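Side-chain contacts in Co-type Nitrile Hydratase beta subunit (Pseudomonas putida, PDB 3QYH), which forms, with its alpha subunit partner, a cobalt-dependent enzyme that probably hydrates nitriles to the corresponding amides: residues 130-133 and 134-137; 149-152 and 153-156. All blocks are in the same frame, centred on the assembly; numbering follows the deposited sequence.

Contact 1. Residues 130-133 and 134-137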
loop_
_atom_site.group_PDB
_atom_site.type_symbol
_atom_site.label_atom_id
_atom_site.label_comp_id
_atom_site.label_asym_id
_atom_site.label_seq_id
_atom_site.Cartn_x
_atom_site.Cartn_y
_atom_site.Cartn_z
ATOM N N ARG B 130 -21.576 3.454 14.219
ATOM C CA ARG B 130 -21.901 3.142 15.610
ATOM C C ARG B 130 -20.946 3.822 16.574
ATOM O O ARG B 130 -21.238 3.922 17.756
ATOM C CB ARG B 130 -21.843 1.632 15.854
ATOM C CG ARG B 130 -22.950 0.847 15.209
ATOM C CD ARG B 130 -22.851 -0.610 15.681
ATOM N NE ARG B 130 -21.643 -1.250 15.169
ATOM C CZ ARG B 130 -21.060 -2.320 15.705
ATOM N NH1 ARG B 130 -21.547 -2.878 16.814
ATOM N NH2 ARG B 130 -19.973 -2.825 15.138
ATOM N N PHE B 131 -19.793 4.273 16.085
ATOM C CA PHE B 131 -18.771 4.814 16.968
ATOM C C PHE B 131 -18.385 6.271 16.656
ATOM O O PHE B 131 -18.476 6.735 15.525
ATOM C CB PHE B 131 -17.531 3.902 16.958
ATOM C CG PHE B 131 -17.864 2.448 17.139
ATOM C CD1 PHE B 131 -18.241 1.960 18.375
ATOM C CD2 PHE B 131 -17.843 1.583 16.063
ATOM C CE1 PHE B 131 -18.582 0.624 18.531
ATOM C CE2 PHE B 131 -18.177 0.239 16.224
ATOM C CZ PHE B 131 -18.546 -0.230 17.463
ATOM N N ALA B 132 -17.928 6.975 17.677
ATOM C CA ALA B 132 -17.493 8.347 17.518
ATOM C C ALA B 132 -16.041 8.404 17.924
ATOM O O ALA B 132 -15.581 7.553 18.692
ATOM C CB ALA B 132 -18.322 9.257 18.407
ATOM N N VAL B 133 -15.297 9.400 17.443
ATOM C CA VAL B 133 -13.924 9.470 17.900
ATOM C C VAL B 133 -13.892 9.665 19.415
ATOM O O VAL B 133 -14.751 10.348 19.975
ATOM C CB VAL B 133 -13.004 10.473 17.102
ATOM C CG1 VAL B 133 -13.594 10.865 15.766
ATOM C CG2 VAL B 133 -12.505 11.615 17.935
ATOM N N GLY B 134 -12.924 9.028 20.069
ATOM C CA GLY B 134 -12.883 8.964 21.522
ATOM C C GLY B 134 -13.463 7.670 22.101
ATOM O O GLY B 134 -13.138 7.285 23.228
ATOM N N ASP B 135 -14.318 6.988 21.352
ATOM C CA ASP B 135 -14.906 5.743 21.855
ATOM C C ASP B 135 -13.836 4.661 22.034
ATOM O O ASP B 135 -12.923 4.535 21.211
ATOM C CB ASP B 135 -15.969 5.225 20.893
ATOM C CG ASP B 135 -17.318 5.845 21.130
ATOM O OD1 ASP B 135 -17.474 6.538 22.149
ATOM O OD2 ASP B 135 -18.227 5.643 20.299
ATOM N N LYS B 136 -13.937 3.890 23.109
ATOM C CA LYS B 136 -13.074 2.722 23.280
ATOM C C LYS B 136 -13.770 1.568 22.594
ATOM O O LYS B 136 -14.956 1.352 22.792
ATOM C CB LYS B 136 -12.861 2.386 24.760
ATOM C CG LYS B 136 -12.258 3.520 25.589
ATOM C CD LYS B 136 -10.837 3.874 25.147
ATOM C CE LYS B 136 -9.849 2.777 25.475
ATOM N NZ LYS B 136 -9.695 2.575 26.949
ATOM N N VAL B 137 -13.035 0.839 21.763
ATOM C CA VAL B 137 -13.611 -0.285 21.045
ATOM C C VAL B 137 -12.726 -1.515 21.180
ATOM O O VAL B 137 -11.528 -1.402 21.411
ATOM C CB VAL B 137 -13.804 0.023 19.536
ATOM C CG1 VAL B 137 -14.894 1.102 19.317
ATOM C CG2 VAL B 137 -12.491 0.448 18.905
#
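Asp135 OD2 takes the backbone N-H of Ala132 at 3.0 Å, in a nearly straight bond with an N-H...O angle of 167°. The donor approaches from above the carboxylate plane, 58° out of it, instead of lying level with the group. Asp135 N in return donates to Ala132 O at 3.0 Å, which closes a type II beta turn running from Ala132 to Asp135. The two residues thus hold each other through a backbone bond and a side-chain bond. What brings the carboxylate round is the first torsion of Asp135: CG sits beside its own backbone N and anti to the carbonyl carbon (chi1 -85°), so the group folds back over the turn. Gly134 fills the third position with a positive phi, where a side chain would be jammed against the carbonyl oxygen of Val133.

The apolar half of the contact belongs to Phe131 and Val137. Val137 CG1 lies over one face of the phenyl ring, 3.9 Å from the centroid and displaced toward the rim on the CD1 side, a CH-pi contact whose closest approach is 3.6 Å between Val137 CG1 and Phe131 CD1. Arg130 CB takes the opposite face, and Phe131 CZ rests on one face of the Arg130 guanidinium, whose NE forms a salt bridge with Asp213. Asp135 OD2 meets Phe131 differently, near the ring plane at its edge, with OD2 3.8 Å from Phe131 CB and the carboxylate perpendicular to the ring. Val161, Leu216 and Pro218, from neighbouring strands, add to the packing round the ring.

Chemically, the polar bonds fix the reversal of the chain on the exposed side, while the sandwiched ring ties the lead-in residues to the beginning of strand 136-139.

Contact 2. Residues 149-152 and 153-156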
loop_
_atom_site.group_PDB
_atom_site.type_symbol
_atom_site.label_atom_id
_atom_site.label_comp_id
_atom_site.label_asym_id
_atom_site.label_seq_id
_atom_site.Cartn_x
_atom_site.Cartn_y
_atom_site.Cartn_z
ATOM N N ARG B 149 -9.704 -7.700 6.479
ATOM C CA ARG B 149 -8.641 -6.706 6.675
ATOM C C ARG B 149 -8.352 -6.398 8.141
ATOM O O ARG B 149 -7.699 -5.392 8.432
ATOM C CB ARG B 149 -8.956 -5.388 5.925
ATOM C CG ARG B 149 -9.141 -5.559 4.417
ATOM C CD ARG B 149 -7.847 -6.082 3.750
ATOM N NE ARG B 149 -6.841 -5.035 3.678
ATOM C CZ ARG B 149 -5.612 -5.195 3.204
ATOM N NH1 ARG B 149 -5.191 -6.380 2.757
ATOM N NH2 ARG B 149 -4.807 -4.151 3.173
ATOM N N MET B 150 -8.827 -7.245 9.056
ATOM C CA MET B 150 -8.464 -7.118 10.462
ATOM C C MET B 150 -7.274 -7.995 10.747
ATOM O O MET B 150 -7.405 -9.228 10.776
ATOM C CB MET B 150 -9.637 -7.479 11.422
ATOM C CG MET B 150 -10.394 -8.760 11.132
ATOM S SD MET B 150 -11.176 -9.407 12.668
ATOM C CE MET B 150 -12.447 -8.178 12.955
ATOM N N PRO B 151 -6.097 -7.382 10.931
ATOM C CA PRO B 151 -4.916 -8.229 11.119
ATOM C C PRO B 151 -5.055 -9.081 12.375
ATOM O O PRO B 151 -5.697 -8.663 13.347
ATOM C CB PRO B 151 -3.775 -7.233 11.292
ATOM C CG PRO B 151 -4.275 -5.938 10.609
ATOM C CD PRO B 151 -5.773 -5.941 10.926
ATOM N N ARG B 152 -4.452 -10.264 12.351
ATOM C CA ARG B 152 -4.510 -11.161 13.494
ATOM C C ARG B 152 -4.035 -10.460 14.758
ATOM O O ARG B 152 -4.617 -10.653 15.822
ATOM C CB ARG B 152 -3.652 -12.396 13.242
ATOM C CG ARG B 152 -4.399 -13.681 13.491
ATOM C CD ARG B 152 -3.660 -14.942 12.998
ATOM N NE ARG B 152 -3.968 -16.062 13.891
ATOM C CZ ARG B 152 -3.390 -17.264 13.841
ATOM N NH1 ARG B 152 -3.743 -18.215 14.710
ATOM N NH2 ARG B 152 -2.460 -17.519 12.930
ATOM N N TYR B 153 -2.992 -9.632 14.643
ATOM C CA TYR B 153 -2.408 -8.996 15.830
ATOM C C TYR B 153 -3.348 -8.020 16.559
ATOM O O TYR B 153 -3.068 -7.625 17.691
ATOM C CB TYR B 153 -1.046 -8.333 15.518
ATOM C CG TYR B 153 -1.117 -7.013 14.753
ATOM C CD1 TYR B 153 -0.944 -6.979 13.360
ATOM C CD2 TYR B 153 -1.345 -5.807 15.421
ATOM C CE1 TYR B 153 -1.017 -5.763 12.647
ATOM C CE2 TYR B 153 -1.396 -4.597 14.729
ATOM C CZ TYR B 153 -1.241 -4.579 13.346
ATOM O OH TYR B 153 -1.301 -3.369 12.680
ATOM N N THR B 154 -4.450 -7.635 15.916
ATOM C CA THR B 154 -5.403 -6.709 16.532
ATOM C C THR B 154 -6.597 -7.410 17.198
ATOM O O THR B 154 -7.332 -6.793 17.973
ATOM C CB THR B 154 -5.992 -5.694 15.500
ATOM O OG1 THR B 154 -6.833 -6.380 14.578
ATOM C CG2 THR B 154 -4.893 -4.928 14.746
ATOM N N ARG B 155 -6.799 -8.688 16.893
ATOM C CA ARG B 155 -8.042 -9.343 17.292
ATOM C C ARG B 155 -8.171 -9.516 18.819
ATOM O O ARG B 155 -7.243 -9.948 19.487
ATOM C CB ARG B 155 -8.232 -10.663 16.527
ATOM C CG ARG B 155 -8.344 -10.411 15.034
ATOM C CD ARG B 155 -8.546 -11.669 14.223
ATOM N NE ARG B 155 -8.120 -11.444 12.841
ATOM C CZ ARG B 155 -7.848 -12.427 11.983
ATOM N NH1 ARG B 155 -7.978 -13.698 12.364
ATOM N NH2 ARG B 155 -7.446 -12.154 10.751
ATOM N N GLY B 156 -9.321 -9.143 19.354
ATOM C CA GLY B 156 -9.523 -9.176 20.790
ATOM C C GLY B 156 -8.920 -8.001 21.535
ATOM O O GLY B 156 -9.059 -7.909 22.759
#
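Arg155 reaches back to Met150 and grips its carbonyl oxygen side-on: NE lies 3.1 Å and NH2 2.9 Å from Met150 O. That oxygen sits in the guanidinium plane, and NH2 comes nearly straight on to the C=O (174°), whereas NE stands above the carbonyl plane. The chain of Arg155 is extended from CG to NE, which carries the group that far; its NH1 turns to Asn2. Pro151 O also has two donors, Thr154 OG1 at 2.8 Å, in the carbonyl plane, and Thr154 N at 3.0 Å, above it. Arg155 N to Arg152 O adds a further backbone bond. Tyr153 OH hydrogen-bonds to an acidic side chain of the neighbouring subunit.

Among the van der Waals contacts, Pro151 CB packs 3.4 Å from Tyr153 CE1, the two side chains running side by side and pointing the same way. The Met150 and Arg155 side chains cross at about a right angle, with Met150 SD 3.7 Å from Arg155 NE, and Arg152 CA lies over one face of the Arg155 guanidinium.

Successive i to i+3 backbone bonds mark a short 3-10 turn, here set in the connection between strands 136-139 and 158-168 of the SH3-like domain, at the subunit interface.

The two contacts come before and after strand 136-139 along the chain: contact 1 forms the turn that leads into it, and contact 2 lies in the long connection from it to strand 158-168. Their centres are 18 Å apart and their nearest atoms about 7 Å, so they do not touch; what joins them is the sheet, since backbone hydrogen bonds join Val137 to Gly159 and Gly156 to Val139. Their surroundings differ. No other chain of the assembly touches contact 1, whereas residues 149-156 border the partner chain, where Arg149 hydrogen-bonds to a modified side chain, and the Pro151 side chain is about 11 Å from the bound cobalt ion.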